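Local atomic coordinates of twin-arginine translocation pathway signal (Rhodoferax ferrireducens, PDB entry 5IM2), a protein that probably serves as the solute-binding component of a TRAP transporter and holds benzoate in its ligand pocket. Residues 50-63 against 100-114. Numbering follows the deposited sequence.
Sequences TLKFHTFMAPQSNV and LYDQAKDGVVDIIWT. With BEZ (benzoic acid), chain B.
Over one face of the Trp113 indole sits Val63 CG1, a CH-pi contact 4.0 Å from the centroid of the six-membered ring, while Thr55 OG1 lies at the edge and Met57 CG packs obliquely on CZ3; the Met57 sulfur makes a Met-aromatic contact with the same ring. Thr55 OG1 also donates to Trp113 O at 2.9 Å, placed there by a chi1 of -174° that sets it anti to the backbone N. Trp113 NE1 is hydrogen-bonded to Gln166 OE1. The Phe56 ring is near parallel to the indole but slid off it, with planes at 22°; Leu100 CD1 meets its edge at CD2, and benzoate C2 meets it at CZ. The His54 imidazole is nearly coplanar with the Gln103 amide, and ND1 donates to Gln103 OE1 at 2.8 Å, within the ring plane, as Leu100 CD2 approaches obliquely. With an alanine in place of His54 the donor is gone, and Gln103 OE1 would probably lose its mate while Leu100 CD2 loses the ring it packs against. Lys52 O accepts from both Asp110 N and Ile111 N, and Lys52 N gives an almost straight bond (174°) to the anti lone pair of Asp110 OD2. With His54 N bonded to Ile111 O, these links join parallel neighbours in the mixed five-stranded sheet of one lobe of a periplasmic-type solute-binding fold, where residues 50-55 lead into Phe56 and Met57 of the benzoate pocket.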
ATOM      1  N   THR A  50      18.626 -18.336  -9.513  1.00 30.01           N
ATOM      2  CA  THR A  50      17.518 -17.669 -10.177  1.00 25.88           C
ATOM      3  C   THR A  50      16.339 -17.659  -9.216  1.00 23.36           C
ATOM      4  O   THR A  50      15.880 -18.717  -8.780  1.00 34.86           O
ATOM      5  CB  THR A  50      17.179 -18.366 -11.493  1.00 33.28           C
ATOM      6  OG1 THR A  50      18.381 -18.529 -12.250  1.00 41.61           O
ATOM      7  CG2 THR A  50      16.188 -17.551 -12.322  1.00 30.11           C
ATOM      8  N   LEU A  51      15.869 -16.468  -8.881  1.00 24.18           N
ATOM      9  CA  LEU A  51      14.764 -16.289  -7.954  1.00 21.20           C
ATOM     10  C   LEU A  51      13.508 -15.919  -8.726  1.00 24.59           C
ATOM     11  O   LEU A  51      13.548 -15.068  -9.620  1.00 30.84           O
ATOM     12  CB  LEU A  51      15.090 -15.192  -6.935  1.00 24.25           C
ATOM     13  CG  LEU A  51      16.344 -15.417  -6.098  1.00 24.65           C
ATOM     14  CD1 LEU A  51      16.637 -14.184  -5.271  1.00 22.95           C
ATOM     15  CD2 LEU A  51      16.237 -16.642  -5.209  1.00 22.61           C
ATOM     16  N   LYS A  52      12.385 -16.538  -8.356  1.00 20.65           N
ATOM     17  CA  LYS A  52      11.095 -16.215  -8.946  1.00 23.33           C
ATOM     18  C   LYS A  52      10.419 -15.100  -8.159  1.00 26.93           C
ATOM     19  O   LYS A  52      10.225 -15.219  -6.942  1.00 24.35           O
ATOM     20  CB  LYS A  52      10.197 -17.443  -8.980  1.00 24.64           C
ATOM     21  CG  LYS A  52      10.737 -18.533  -9.860  1.00 30.97           C
ATOM     22  CD  LYS A  52       9.741 -19.703  -9.915  1.00 39.68           C
ATOM     23  CE  LYS A  52      10.352 -20.935 -10.550  1.00 55.49           C
ATOM     24  NZ  LYS A  52      10.246 -22.092  -9.620  1.00 62.45           N
ATOM     25  N   PHE A  53      10.042 -14.039  -8.867  1.00 22.17           N
ATOM     26  CA  PHE A  53       9.372 -12.857  -8.311  1.00 22.51           C
ATOM     27  C   PHE A  53       7.957 -12.780  -8.890  1.00 24.24           C
ATOM     28  O   PHE A  53       7.784 -12.895 -10.105  1.00 21.33           O
ATOM     29  CB  PHE A  53      10.182 -11.611  -8.670  1.00 21.06           C
ATOM     30  CG  PHE A  53       9.648 -10.315  -8.109  1.00 21.64           C
ATOM     31  CD1 PHE A  53       8.562  -9.672  -8.686  1.00 19.18           C
ATOM     32  CD2 PHE A  53      10.303  -9.689  -7.065  1.00 31.15           C
ATOM     33  CE1 PHE A  53       8.103  -8.470  -8.199  1.00 22.29           C
ATOM     34  CE2 PHE A  53       9.838  -8.480  -6.565  1.00 36.17           C
ATOM     35  CZ  PHE A  53       8.717  -7.879  -7.135  1.00 25.19           C
ATOM     36  N   HIS A  54       6.934 -12.626  -8.031  1.00 20.10           N
ATOM     37  CA  HIS A  54       5.542 -12.594  -8.471  1.00 17.08           C
ATOM     38  C   HIS A  54       4.807 -11.426  -7.832  1.00 18.11           C
ATOM     39  O   HIS A  54       4.952 -11.189  -6.630  1.00 19.34           O
ATOM     40  CB  HIS A  54       4.805 -13.916  -8.086  1.00 19.50           C
ATOM     41  CG  HIS A  54       3.564 -14.212  -8.868  1.00 23.38           C
ATOM     42  ND1 HIS A  54       2.607 -15.084  -8.395  1.00 23.20           N
ATOM     43  CD2 HIS A  54       3.145 -13.834 -10.100  1.00 21.48           C
ATOM     44  CE1 HIS A  54       1.628 -15.190  -9.275  1.00 23.12           C
ATOM     45  NE2 HIS A  54       1.927 -14.436 -10.317  1.00 20.41           N
ATOM     46  N   THR A  55       3.963 -10.748  -8.612  1.00 18.22           N
ATOM     47  CA  THR A  55       3.111  -9.699  -8.058  1.00 16.05           C
ATOM     48  C   THR A  55       1.912  -9.484  -8.967  1.00 16.12           C
ATOM     49  O   THR A  55       1.776 -10.114 -10.023  1.00 17.79           O
ATOM     50  CB  THR A  55       3.916  -8.399  -7.873  1.00 16.96           C
ATOM     51  OG1 THR A  55       3.130  -7.405  -7.204  1.00 17.71           O
ATOM     52  CG2 THR A  55       4.378  -7.834  -9.206  1.00 18.84           C
ATOM     53  N   PHE A  56       1.040  -8.566  -8.554  1.00 22.49           N
ATOM     54  CA  PHE A  56      -0.243  -8.343  -9.211  1.00 18.46           C
ATOM     55  C   PHE A  56      -0.247  -7.092 -10.090  1.00 20.48           C
ATOM     56  O   PHE A  56      -1.229  -6.847 -10.817  1.00 18.73           O
ATOM     57  CB  PHE A  56      -1.359  -8.258  -8.138  1.00 16.45           C
ATOM     58  CG  PHE A  56      -1.211  -7.070  -7.211  1.00 15.68           C
ATOM     59  CD1 PHE A  56      -1.794  -5.853  -7.517  1.00 15.97           C
ATOM     60  CD2 PHE A  56      -0.495  -7.163  -6.030  1.00 16.50           C
ATOM     61  CE1 PHE A  56      -1.641  -4.760  -6.686  1.00 17.37           C
ATOM     62  CE2 PHE A  56      -0.341  -6.060  -5.196  1.00 18.43           C
ATOM     63  CZ  PHE A  56      -0.933  -4.866  -5.523  1.00 15.83           C
ATOM     64  N   MET A  57       0.853  -6.323 -10.085  1.00 18.62           N
ATOM     65  CA  MET A  57       0.944  -5.101 -10.865  1.00 17.60           C
ATOM     66  C   MET A  57       1.041  -5.417 -12.350  1.00 20.46           C
ATOM     67  O   MET A  57       1.639  -6.415 -12.758  1.00 23.98           O
ATOM     68  CB  MET A  57       2.173  -4.290 -10.447  1.00 16.37           C
ATOM     69  CG  MET A  57       2.160  -3.825  -8.995  1.00 17.06           C
ATOM     70  SD  MET A  57       0.674  -2.904  -8.530  1.00 19.17           S
ATOM     71  CE  MET A  57       0.818  -1.442  -9.570  1.00 27.93           C
ATOM     72  N   ALA A  58       0.444  -4.544 -13.150  1.00 21.21           N
ATOM     73  CA  ALA A  58       0.631  -4.584 -14.589  1.00 24.60           C
ATOM     74  C   ALA A  58       2.058  -4.186 -14.935  1.00 24.05           C
ATOM     75  O   ALA A  58       2.636  -3.320 -14.277  1.00 23.32           O
ATOM     76  CB  ALA A  58      -0.328  -3.625 -15.270  1.00 26.68           C
ATOM     77  N   PRO A  59       2.642  -4.758 -15.991  1.00 23.48           N
ATOM     78  CA  PRO A  59       4.015  -4.355 -16.341  1.00 23.54           C
ATOM     79  C   PRO A  59       4.161  -2.882 -16.722  1.00 27.67           C
ATOM     80  O   PRO A  59       5.229  -2.300 -16.496  1.00 24.31           O
ATOM     81  CB  PRO A  59       4.373  -5.280 -17.513  1.00 30.89           C
ATOM     82  CG  PRO A  59       3.099  -5.761 -18.044  1.00 28.89           C
ATOM     83  CD  PRO A  59       2.128  -5.801 -16.883  1.00 23.06           C
ATOM     84  N   GLN A  60       3.124  -2.238 -17.246  1.00 24.21           N
ATOM     85  CA  GLN A  60       3.258  -0.848 -17.662  1.00 29.21           C
ATOM     86  C   GLN A  60       3.003   0.146 -16.523  1.00 40.30           C
ATOM     87  O   GLN A  60       2.754   1.329 -16.775  1.00 58.61           O
ATOM     88  CB  GLN A  60       2.336  -0.572 -18.849  1.00 31.96           C
ATOM     89  CG  GLN A  60       2.818  -1.281 -20.125  1.00 45.63           C
ATOM     90  CD  GLN A  60       4.319  -1.085 -20.380  1.00 48.73           C
ATOM     91  OE1 GLN A  60       4.808   0.044 -20.419  1.00 47.15           O
ATOM     92  NE2 GLN A  60       5.056  -2.190 -20.521  1.00 47.39           N
ATOM     93  N   SER A  61       3.134  -0.287 -15.290  1.00 29.00           N
ATOM     94  CA  SER A  61       2.821   0.529 -14.128  1.00 22.89           C
ATOM     95  C   SER A  61       4.070   1.180 -13.572  1.00 27.52           C
ATOM     96  O   SER A  61       5.175   0.670 -13.739  1.00 19.54           O
ATOM     97  CB  SER A  61       2.197  -0.326 -13.034  1.00 24.79           C
ATOM     98  OG  SER A  61       3.129  -1.308 -12.590  1.00 19.40           O
ATOM     99  N   ASN A  62       3.858   2.293 -12.852  1.00 24.82           N
ATOM    100  CA  ASN A  62       4.924   2.956 -12.105  1.00 20.33           C
ATOM    101  C   ASN A  62       5.622   1.983 -11.161  1.00 20.25           C
ATOM    102  O   ASN A  62       6.848   1.972 -11.067  1.00 21.03           O
ATOM    103  CB  ASN A  62       4.341   4.149 -11.318  1.00 20.77           C
ATOM    104  CG  ASN A  62       5.333   4.766 -10.349  1.00 31.35           C
ATOM    105  OD1 ASN A  62       6.460   5.109 -10.728  1.00 25.06           O
ATOM    106  ND2 ASN A  62       4.908   4.948  -9.096  1.00 24.49           N
ATOM    107  N   VAL A  63       4.867   1.164 -10.433  1.00 17.52           N
ATOM    108  CA  VAL A  63       5.498   0.218  -9.508  1.00 18.00           C
ATOM    109  C   VAL A  63       6.410  -0.756 -10.239  1.00 17.21           C
ATOM    110  O   VAL A  63       7.571  -0.952  -9.854  1.00 17.23           O
ATOM    111  CB  VAL A  63       4.450  -0.542  -8.687  1.00 19.32           C
ATOM    112  CG1 VAL A  63       5.137  -1.644  -7.920  1.00 18.47           C
ATOM    113  CG2 VAL A  63       3.746   0.395  -7.736  1.00 19.33           C
ATOM    114  N   LEU A 100      -0.671 -14.112  -2.811  1.00 17.48           N
ATOM    115  CA  LEU A 100       0.760 -13.882  -3.055  1.00 14.88           C
ATOM    116  C   LEU A 100       1.601 -14.241  -1.845  1.00 14.79           C
ATOM    117  O   LEU A 100       2.595 -14.976  -1.959  1.00 18.29           O
ATOM    118  CB  LEU A 100       1.006 -12.430  -3.465  1.00 17.91           C
ATOM    119  CG  LEU A 100       0.698 -12.132  -4.936  1.00 18.78           C
ATOM    120  CD1 LEU A 100       0.599 -10.636  -5.147  1.00 16.14           C
ATOM    121  CD2 LEU A 100       1.690 -12.756  -5.930  1.00 20.79           C
ATOM    122  N   TYR A 101       1.212 -13.750  -0.666  1.00 17.23           N
ATOM    123  CA  TYR A 101       2.031 -13.985   0.522  1.00 17.03           C
ATOM    124  C   TYR A 101       2.261 -15.479   0.747  1.00 17.84           C
ATOM    125  O   TYR A 101       3.401 -15.918   0.913  1.00 20.95           O
ATOM    126  CB  TYR A 101       1.395 -13.319   1.747  1.00 16.92           C
ATOM    127  CG  TYR A 101       2.284 -13.350   2.954  1.00 19.36           C
ATOM    128  CD1 TYR A 101       3.238 -12.357   3.164  1.00 18.47           C
ATOM    129  CD2 TYR A 101       2.209 -14.403   3.862  1.00 20.44           C
ATOM    130  CE1 TYR A 101       4.073 -12.408   4.258  1.00 22.13           C
ATOM    131  CE2 TYR A 101       3.034 -14.460   4.962  1.00 17.13           C
ATOM    132  CZ  TYR A 101       3.966 -13.453   5.152  1.00 20.34           C
ATOM    133  OH  TYR A 101       4.793 -13.533   6.260  1.00 23.85           O
ATOM    134  N   ASP A 102       1.196 -16.286   0.692  1.00 19.35           N
ATOM    135  CA  ASP A 102       1.325 -17.727   0.894  1.00 17.35           C
ATOM    136  C   ASP A 102       2.131 -18.405  -0.206  1.00 19.56           C
ATOM    137  O   ASP A 102       2.743 -19.453   0.045  1.00 21.63           O
ATOM    138  CB  ASP A 102      -0.059 -18.359   1.026  1.00 22.66           C
ATOM    139  CG  ASP A 102      -0.657 -18.113   2.390  1.00 35.84           C
ATOM    140  OD1 ASP A 102       0.126 -18.158   3.363  1.00 41.48           O
ATOM    141  OD2 ASP A 102      -1.870 -17.819   2.484  1.00 38.60           O
ATOM    142  N   GLN A 103       2.142 -17.851  -1.423  1.00 20.17           N
ATOM    143  CA  GLN A 103       2.981 -18.432  -2.467  1.00 22.96           C
ATOM    144  C   GLN A 103       4.459 -18.305  -2.123  1.00 19.84           C
ATOM    145  O   GLN A 103       5.246 -19.224  -2.399  1.00 22.49           O
ATOM    146  CB  GLN A 103       2.717 -17.780  -3.819  1.00 22.37           C
ATOM    147  CG  GLN A 103       1.388 -18.145  -4.452  1.00 26.23           C
ATOM    148  CD  GLN A 103       1.071 -17.330  -5.697  1.00 31.22           C
ATOM    149  OE1 GLN A 103       1.828 -16.428  -6.093  1.00 27.64           O
ATOM    150  NE2 GLN A 103      -0.080 -17.622  -6.307  1.00 30.12           N
ATOM    151  N   ALA A 104       4.865 -17.168  -1.552  1.00 20.66           N
ATOM    152  CA  ALA A 104       6.247 -17.024  -1.103  1.00 21.34           C
ATOM    153  C   ALA A 104       6.498 -17.918   0.093  1.00 24.44           C
ATOM    154  O   ALA A 104       7.472 -18.674   0.127  1.00 23.85           O
ATOM    155  CB  ALA A 104       6.577 -15.566  -0.747  1.00 19.86           C
ATOM    156  N   LYS A 105       5.604 -17.856   1.079  1.00 22.68           N
ATOM    157  CA  LYS A 105       5.746 -18.704   2.246  1.00 23.53           C
ATOM    158  C   LYS A 105       5.898 -20.166   1.846  1.00 24.18           C
ATOM    159  O   LYS A 105       6.734 -20.885   2.407  1.00 26.36           O
ATOM    160  CB  LYS A 105       4.535 -18.506   3.171  1.00 26.91           C
ATOM    161  CG  LYS A 105       4.546 -19.414   4.362  1.00 30.17           C
ATOM    162  CD  LYS A 105       3.223 -19.388   5.090  1.00 31.66           C
ATOM    163  CE  LYS A 105       3.244 -20.395   6.215  1.00 53.01           C
ATOM    164  NZ  LYS A 105       2.398 -21.568   5.894  1.00 76.14           N
ATOM    165  N   ASP A 106       5.091 -20.632   0.875  1.00 24.55           N
ATOM    166  CA  ASP A 106       5.076 -22.039   0.497  1.00 25.04           C
ATOM    167  C   ASP A 106       6.167 -22.412  -0.503  1.00 31.54           C
ATOM    168  O   ASP A 106       6.337 -23.603  -0.805  1.00 28.80           O
ATOM    169  CB  ASP A 106       3.719 -22.419  -0.106  1.00 23.82           C
ATOM    170  CG  ASP A 106       2.574 -22.373   0.906  1.00 26.70           C
ATOM    171  OD1 ASP A 106       2.790 -22.153   2.117  1.00 26.60           O
ATOM    172  OD2 ASP A 106       1.434 -22.562   0.461  1.00 30.82           O
ATOM    173  N   GLY A 107       6.897 -21.437  -1.032  1.00 26.35           N
ATOM    174  CA  GLY A 107       7.966 -21.721  -1.953  1.00 26.34           C
ATOM    175  C   GLY A 107       7.522 -22.032  -3.358  1.00 25.35           C
ATOM    176  O   GLY A 107       8.300 -22.604  -4.133  1.00 27.98           O
ATOM    177  N   VAL A 108       6.280 -21.703  -3.690  1.00 22.60           N
ATOM    178  CA  VAL A 108       5.827 -21.675  -5.078  1.00 24.74           C
ATOM    179  C   VAL A 108       6.637 -20.661  -5.863  1.00 23.84           C
ATOM    180  O   VAL A 108       7.048 -20.912  -7.008  1.00 25.61           O
ATOM    181  CB  VAL A 108       4.323 -21.343  -5.109  1.00 23.04           C
ATOM    182  CG1 VAL A 108       3.819 -21.265  -6.520  1.00 26.83           C
ATOM    183  CG2 VAL A 108       3.546 -22.397  -4.334  1.00 29.58           C
ATOM    184  N   VAL A 109       6.859 -19.479  -5.264  1.00 24.19           N
ATOM    185  CA  VAL A 109       7.818 -18.501  -5.753  1.00 20.67           C
ATOM    186  C   VAL A 109       8.782 -18.129  -4.627  1.00 22.49           C
ATOM    187  O   VAL A 109       8.592 -18.498  -3.469  1.00 23.88           O
ATOM    188  CB  VAL A 109       7.108 -17.240  -6.281  1.00 20.97           C
ATOM    189  CG1 VAL A 109       6.191 -17.607  -7.458  1.00 24.50           C
ATOM    190  CG2 VAL A 109       6.338 -16.576  -5.175  1.00 19.07           C
ATOM    191  N   ASP A 110       9.803 -17.331  -4.966  1.00 21.82           N
ATOM    192  CA  ASP A 110      10.772 -16.893  -3.959  1.00 19.27           C
ATOM    193  C   ASP A 110      10.474 -15.524  -3.352  1.00 17.95           C
ATOM    194  O   ASP A 110      10.708 -15.331  -2.152  1.00 20.88           O
ATOM    195  CB  ASP A 110      12.183 -16.884  -4.553  1.00 20.00           C
ATOM    196  CG  ASP A 110      12.597 -18.235  -5.049  1.00 27.23           C
ATOM    197  OD1 ASP A 110      12.840 -19.109  -4.179  1.00 31.10           O
ATOM    198  OD2 ASP A 110      12.664 -18.433  -6.286  1.00 29.41           O
ATOM    199  N   ILE A 111       9.990 -14.553  -4.131  1.00 20.53           N
ATOM    200  CA  ILE A 111       9.764 -13.196  -3.637  1.00 19.10           C
ATOM    201  C   ILE A 111       8.438 -12.684  -4.169  1.00 18.95           C
ATOM    202  O   ILE A 111       8.127 -12.846  -5.355  1.00 18.41           O
ATOM    203  CB  ILE A 111      10.904 -12.228  -4.047  1.00 16.16           C
ATOM    204  CG1 ILE A 111      12.228 -12.694  -3.458  1.00 22.43           C
ATOM    205  CG2 ILE A 111      10.568 -10.809  -3.628  1.00 20.11           C
ATOM    206  CD1 ILE A 111      13.418 -11.978  -4.092  1.00 29.67           C
ATOM    207  N   ILE A 112       7.649 -12.065  -3.287  1.00 16.52           N
ATOM    208  CA  ILE A 112       6.396 -11.423  -3.664  1.00 20.26           C
ATOM    209  C   ILE A 112       6.367  -9.995  -3.124  1.00 13.91           C
ATOM    210  O   ILE A 112       7.065  -9.645  -2.165  1.00 14.60           O
ATOM    211  CB  ILE A 112       5.155 -12.237  -3.193  1.00 17.60           C
ATOM    212  CG1 ILE A 112       5.096 -12.389  -1.682  1.00 15.81           C
ATOM    213  CG2 ILE A 112       5.213 -13.599  -3.825  1.00 17.13           C
ATOM    214  CD1 ILE A 112       4.312 -11.335  -0.974  1.00 15.84           C
ATOM    215  N   TRP A 113       5.540  -9.154  -3.772  1.00 13.00           N
ATOM    216  CA  TRP A 113       5.195  -7.821  -3.292  1.00 13.93           C
ATOM    217  C   TRP A 113       3.676  -7.747  -3.290  1.00 15.34           C
ATOM    218  O   TRP A 113       3.042  -7.966  -4.339  1.00 14.41           O
ATOM    219  CB  TRP A 113       5.797  -6.728  -4.187  1.00 15.96           C
ATOM    220  CG  TRP A 113       5.598  -5.300  -3.781  1.00 13.14           C
ATOM    221  CD1 TRP A 113       6.400  -4.564  -2.953  1.00 12.90           C
ATOM    222  CD2 TRP A 113       4.586  -4.412  -4.255  1.00 13.02           C
ATOM    223  NE1 TRP A 113       5.924  -3.268  -2.863  1.00 13.34           N
ATOM    224  CE2 TRP A 113       4.835  -3.145  -3.675  1.00 15.04           C
ATOM    225  CE3 TRP A 113       3.494  -4.556  -5.118  1.00 14.82           C
ATOM    226  CZ2 TRP A 113       4.027  -2.040  -3.910  1.00 19.59           C
ATOM    227  CZ3 TRP A 113       2.694  -3.463  -5.346  1.00 13.87           C
ATOM    228  CH2 TRP A 113       2.973  -2.218  -4.763  1.00 16.43           C
ATOM    229  N   THR A 114       3.100  -7.519  -2.119  1.00 13.91           N
ATOM    230  CA  THR A 114       1.648  -7.556  -1.961  1.00 11.44           C
ATOM    231  C   THR A 114       1.202  -6.567  -0.890  1.00 15.94           C
ATOM    232  O   THR A 114       2.014  -5.999  -0.158  1.00 15.73           O
ATOM    233  CB  THR A 114       1.164  -8.979  -1.616  1.00 18.93           C
ATOM    234  OG1 THR A 114      -0.247  -9.088  -1.863  1.00 16.98           O
ATOM    235  CG2 THR A 114       1.465  -9.327  -0.133  1.00 17.27           C
TER
HETATM  236  C   BEZ B 401      -4.496  -0.655  -4.081  1.00 12.40           C
HETATM  237  O1  BEZ B 401      -5.221   0.282  -3.639  1.00 13.97           O
HETATM  238  O2  BEZ B 401      -4.929  -1.831  -4.056  1.00 17.04           O
HETATM  239  C1  BEZ B 401      -3.147  -0.350  -4.661  1.00 13.02           C
HETATM  240  C2  BEZ B 401      -2.347  -1.387  -5.132  1.00 15.01           C
HETATM  241  C3  BEZ B 401      -1.109  -1.076  -5.697  1.00 15.09           C
HETATM  242  C4  BEZ B 401      -0.689   0.241  -5.758  1.00 11.97           C
HETATM  243  C5  BEZ B 401      -1.476   1.264  -5.266  1.00 16.58           C
HETATM  244  C6  BEZ B 401      -2.724   0.963  -4.710  1.00 16.22           C